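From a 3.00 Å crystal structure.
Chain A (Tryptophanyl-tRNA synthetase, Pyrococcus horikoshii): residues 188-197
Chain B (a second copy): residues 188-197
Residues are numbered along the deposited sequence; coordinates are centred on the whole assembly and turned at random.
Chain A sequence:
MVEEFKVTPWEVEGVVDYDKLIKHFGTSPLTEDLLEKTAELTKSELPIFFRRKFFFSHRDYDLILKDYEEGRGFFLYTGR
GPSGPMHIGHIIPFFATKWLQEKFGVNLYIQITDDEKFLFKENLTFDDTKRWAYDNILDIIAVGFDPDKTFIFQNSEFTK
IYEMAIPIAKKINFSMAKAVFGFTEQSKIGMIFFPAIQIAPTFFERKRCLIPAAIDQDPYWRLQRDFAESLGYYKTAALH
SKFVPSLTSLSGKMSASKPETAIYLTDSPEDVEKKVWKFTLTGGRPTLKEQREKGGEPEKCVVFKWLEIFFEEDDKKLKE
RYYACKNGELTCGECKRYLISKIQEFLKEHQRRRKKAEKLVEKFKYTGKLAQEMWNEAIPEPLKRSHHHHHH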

# COMPACT_ATOMS: atom_id res chain seq x y z
N LYS A 188 -2.92 -13.54 -2.98
CA LYS A 188 -1.89 -12.89 -2.17
C LYS A 188 -2.48 -11.64 -1.53
O LYS A 188 -3.38 -11.00 -2.10
CB LYS A 188 -0.67 -12.53 -3.02
CG LYS A 188 -0.09 -13.68 -3.86
CD LYS A 188 0.00 -14.99 -3.10
CE LYS A 188 0.57 -16.10 -3.96
NZ LYS A 188 2.06 -16.04 -4.02
N ILE A 189 -1.99 -11.28 -0.34
CA ILE A 189 -2.51 -10.11 0.37
C ILE A 189 -2.37 -8.83 -0.46
O ILE A 189 -3.21 -7.94 -0.38
CB ILE A 189 -1.90 -9.94 1.80
CG1 ILE A 189 -0.38 -9.82 1.75
CG2 ILE A 189 -2.34 -11.10 2.69
CD1 ILE A 189 0.26 -9.42 3.08
N GLY A 190 -1.31 -8.77 -1.27
CA GLY A 190 -1.10 -7.67 -2.21
C GLY A 190 -2.15 -7.64 -3.30
O GLY A 190 -2.57 -6.57 -3.74
N MET A 191 -2.58 -8.83 -3.72
CA MET A 191 -3.64 -8.97 -4.72
C MET A 191 -4.96 -8.42 -4.19
O MET A 191 -5.66 -7.68 -4.89
CB MET A 191 -3.83 -10.44 -5.11
CG MET A 191 -2.79 -10.98 -6.08
SD MET A 191 -3.39 -12.46 -6.93
CE MET A 191 -2.49 -13.77 -6.12
N ILE A 192 -5.29 -8.77 -2.95
CA ILE A 192 -6.54 -8.37 -2.30
C ILE A 192 -6.60 -6.86 -2.06
O ILE A 192 -7.67 -6.26 -2.15
CB ILE A 192 -6.76 -9.16 -0.99
CG1 ILE A 192 -6.99 -10.64 -1.30
CG2 ILE A 192 -7.93 -8.59 -0.18
CD1 ILE A 192 -6.83 -11.55 -0.12
N PHE A 193 -5.45 -6.27 -1.76
CA PHE A 193 -5.37 -4.83 -1.50
C PHE A 193 -5.45 -4.00 -2.78
O PHE A 193 -5.97 -2.88 -2.75
CB PHE A 193 -4.09 -4.50 -0.75
CG PHE A 193 -3.91 -3.04 -0.44
CD1 PHE A 193 -2.99 -2.27 -1.16
CD2 PHE A 193 -4.65 -2.42 0.56
CE1 PHE A 193 -2.82 -0.92 -0.89
CE2 PHE A 193 -4.49 -1.07 0.84
CZ PHE A 193 -3.57 -0.32 0.11
N PHE A 194 -4.95 -4.55 -3.88
CA PHE A 194 -4.78 -3.78 -5.12
C PHE A 194 -5.99 -2.97 -5.61
O PHE A 194 -5.81 -1.84 -6.07
CB PHE A 194 -4.20 -4.62 -6.26
CG PHE A 194 -4.08 -3.87 -7.55
CD1 PHE A 194 -3.06 -2.94 -7.75
CD2 PHE A 194 -5.02 -4.05 -8.56
CE1 PHE A 194 -2.97 -2.22 -8.93
CE2 PHE A 194 -4.94 -3.34 -9.75
CZ PHE A 194 -3.91 -2.42 -9.94
N PRO A 195 -7.21 -3.53 -5.55
CA PRO A 195 -8.36 -2.74 -6.03
C PRO A 195 -8.43 -1.33 -5.44
O PRO A 195 -8.91 -0.41 -6.10
CB PRO A 195 -9.56 -3.58 -5.59
CG PRO A 195 -9.06 -4.96 -5.60
CD PRO A 195 -7.64 -4.88 -5.12
N ALA A 196 -7.95 -1.16 -4.21
CA ALA A 196 -7.88 0.16 -3.58
C ALA A 196 -6.92 1.08 -4.34
O ALA A 196 -7.18 2.28 -4.47
CB ALA A 196 -7.47 0.04 -2.12
N ILE A 197 -5.82 0.51 -4.84
CA ILE A 197 -4.82 1.24 -5.61
C ILE A 197 -5.35 1.71 -6.97
O ILE A 197 -5.08 2.84 -7.38
CB ILE A 197 -3.51 0.40 -5.77
CG1 ILE A 197 -2.86 0.13 -4.41
CG2 ILE A 197 -2.53 1.05 -6.76
CD1 ILE A 197 -2.24 1.35 -3.72
N LYS B 188 -11.35 -5.44 6.49
CA LYS B 188 -11.24 -4.52 5.36
C LYS B 188 -9.97 -4.88 4.60
O LYS B 188 -8.99 -5.33 5.20
CB LYS B 188 -11.23 -3.05 5.81
CG LYS B 188 -11.93 -2.71 7.15
CD LYS B 188 -13.34 -3.27 7.31
CE LYS B 188 -14.42 -2.20 7.27
NZ LYS B 188 -14.94 -2.00 5.90
N ILE B 189 -9.98 -4.69 3.28
CA ILE B 189 -8.84 -5.08 2.44
C ILE B 189 -7.51 -4.45 2.89
O ILE B 189 -6.46 -5.07 2.78
CB ILE B 189 -9.09 -4.84 0.92
CG1 ILE B 189 -9.38 -3.37 0.62
CG2 ILE B 189 -10.22 -5.74 0.43
CD1 ILE B 189 -9.38 -3.02 -0.85
N GLY B 190 -7.59 -3.22 3.42
CA GLY B 190 -6.43 -2.52 3.97
C GLY B 190 -5.88 -3.18 5.22
O GLY B 190 -4.68 -3.08 5.50
N MET B 191 -6.76 -3.83 5.98
CA MET B 191 -6.36 -4.59 7.17
C MET B 191 -5.54 -5.80 6.77
O MET B 191 -4.51 -6.10 7.38
CB MET B 191 -7.58 -5.04 7.96
CG MET B 191 -8.34 -3.94 8.68
SD MET B 191 -9.24 -4.59 10.10
CE MET B 191 -10.89 -4.78 9.48
N ILE B 192 -6.01 -6.49 5.73
CA ILE B 192 -5.38 -7.72 5.25
C ILE B 192 -4.00 -7.46 4.64
O ILE B 192 -3.10 -8.29 4.76
CB ILE B 192 -6.32 -8.46 4.26
CG1 ILE B 192 -7.47 -9.11 5.05
CG2 ILE B 192 -5.57 -9.51 3.44
CD1 ILE B 192 -8.64 -9.54 4.21
N PHE B 193 -3.85 -6.31 4.00
CA PHE B 193 -2.59 -5.93 3.39
C PHE B 193 -1.55 -5.49 4.41
O PHE B 193 -0.35 -5.71 4.21
CB PHE B 193 -2.81 -4.81 2.37
CG PHE B 193 -1.55 -4.37 1.67
CD1 PHE B 193 -0.96 -3.15 1.99
CD2 PHE B 193 -0.96 -5.16 0.70
CE1 PHE B 193 0.20 -2.73 1.35
CE2 PHE B 193 0.20 -4.76 0.06
CZ PHE B 193 0.79 -3.54 0.38
N PHE B 194 -2.01 -4.88 5.50
CA PHE B 194 -1.12 -4.20 6.44
C PHE B 194 0.09 -4.99 6.96
O PHE B 194 1.16 -4.40 7.12
CB PHE B 194 -1.90 -3.58 7.62
CG PHE B 194 -1.00 -2.97 8.65
CD1 PHE B 194 -0.73 -3.63 9.84
CD2 PHE B 194 -0.38 -1.74 8.41
CE1 PHE B 194 0.12 -3.08 10.79
CE2 PHE B 194 0.47 -1.18 9.35
CZ PHE B 194 0.72 -1.85 10.54
N PRO B 195 -0.06 -6.30 7.25
CA PRO B 195 1.12 -7.05 7.72
C PRO B 195 2.36 -6.88 6.83
O PRO B 195 3.48 -6.89 7.34
CB PRO B 195 0.64 -8.50 7.71
CG PRO B 195 -0.81 -8.40 7.94
CD PRO B 195 -1.25 -7.16 7.21
N ALA B 196 2.15 -6.72 5.53
CA ALA B 196 3.24 -6.46 4.59
C ALA B 196 3.94 -5.13 4.89
O ALA B 196 5.16 -5.02 4.75
CB ALA B 196 2.73 -6.48 3.15
N ILE B 197 3.16 -4.13 5.31
CA ILE B 197 3.67 -2.81 5.67
C ILE B 197 4.52 -2.85 6.95
O ILE B 197 5.57 -2.21 7.01
CB ILE B 197 2.52 -1.77 5.79
CG1 ILE B 197 1.80 -1.58 4.45
CG2 ILE B 197 3.02 -0.44 6.35
CD1 ILE B 197 2.61 -0.85 3.37

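Two copies of one helix, residues 189-197 in each chain, pack across a near-twofold contact of Pyrococcus horikoshii tryptophanyl-tRNA synthetase; their axes approach to 8.3 Å with N-to-C directions at 122°. No hydrogen bond crosses between the stretches, and the 532 Å² buried is held by apolar packing. A:Lys188 occupies the N-cap position and stays out of reach of the chain B stretch, its NZ hydrogen-bonded elsewhere in the structure; its O accepts from A:Ile192 N at 3.1 Å in the first helical turn. A:Ile189 points toward the partner and spans a turn of it: CG2 lies 3.7 Å from B:Ile192 CG2, while CD1 reaches B:Ala196 CB at 3.8 Å. At A:Gly190, which has no side chain, the partner ring lies against the backbone, with A:Gly190 CA 3.8 Å from B:Phe193 CD2. A:Met191 points away and makes no contact with the partner stretch. A:Ile192 returns the first isoleucine contact, its CG2 3.7 Å from B:Ile189 CG2, and its CD1 lies more loosely, 4.3 Å from B:Ile192 CG2. A:Phe193 sits at the centre, where it meets its own counterpart: A:Phe193 CB and B:Phe193 CB are 3.4 Å apart, the closest pair in the contact. Both side chains adopt the t rotamer, and the rings form an offset stack, centroids 4.2 Å apart and planes at 16°. The edge of the A:Phe193 ring meets B:Gly190, CD2 to CA 3.8 Å, mirroring the earlier glycine contact. A:Phe194 points away. At A:Pro195 the ring nitrogen has no hydrogen to donate, and the helix kinks here; A:Ala196 N instead bonds to A:Phe193 O at 3.0 Å. A:Ala196 points toward chain B, and its CB closes the contact against B:Ile189 CD1 at 3.8 Å. A:Ile197 makes no contact with the partner stretch.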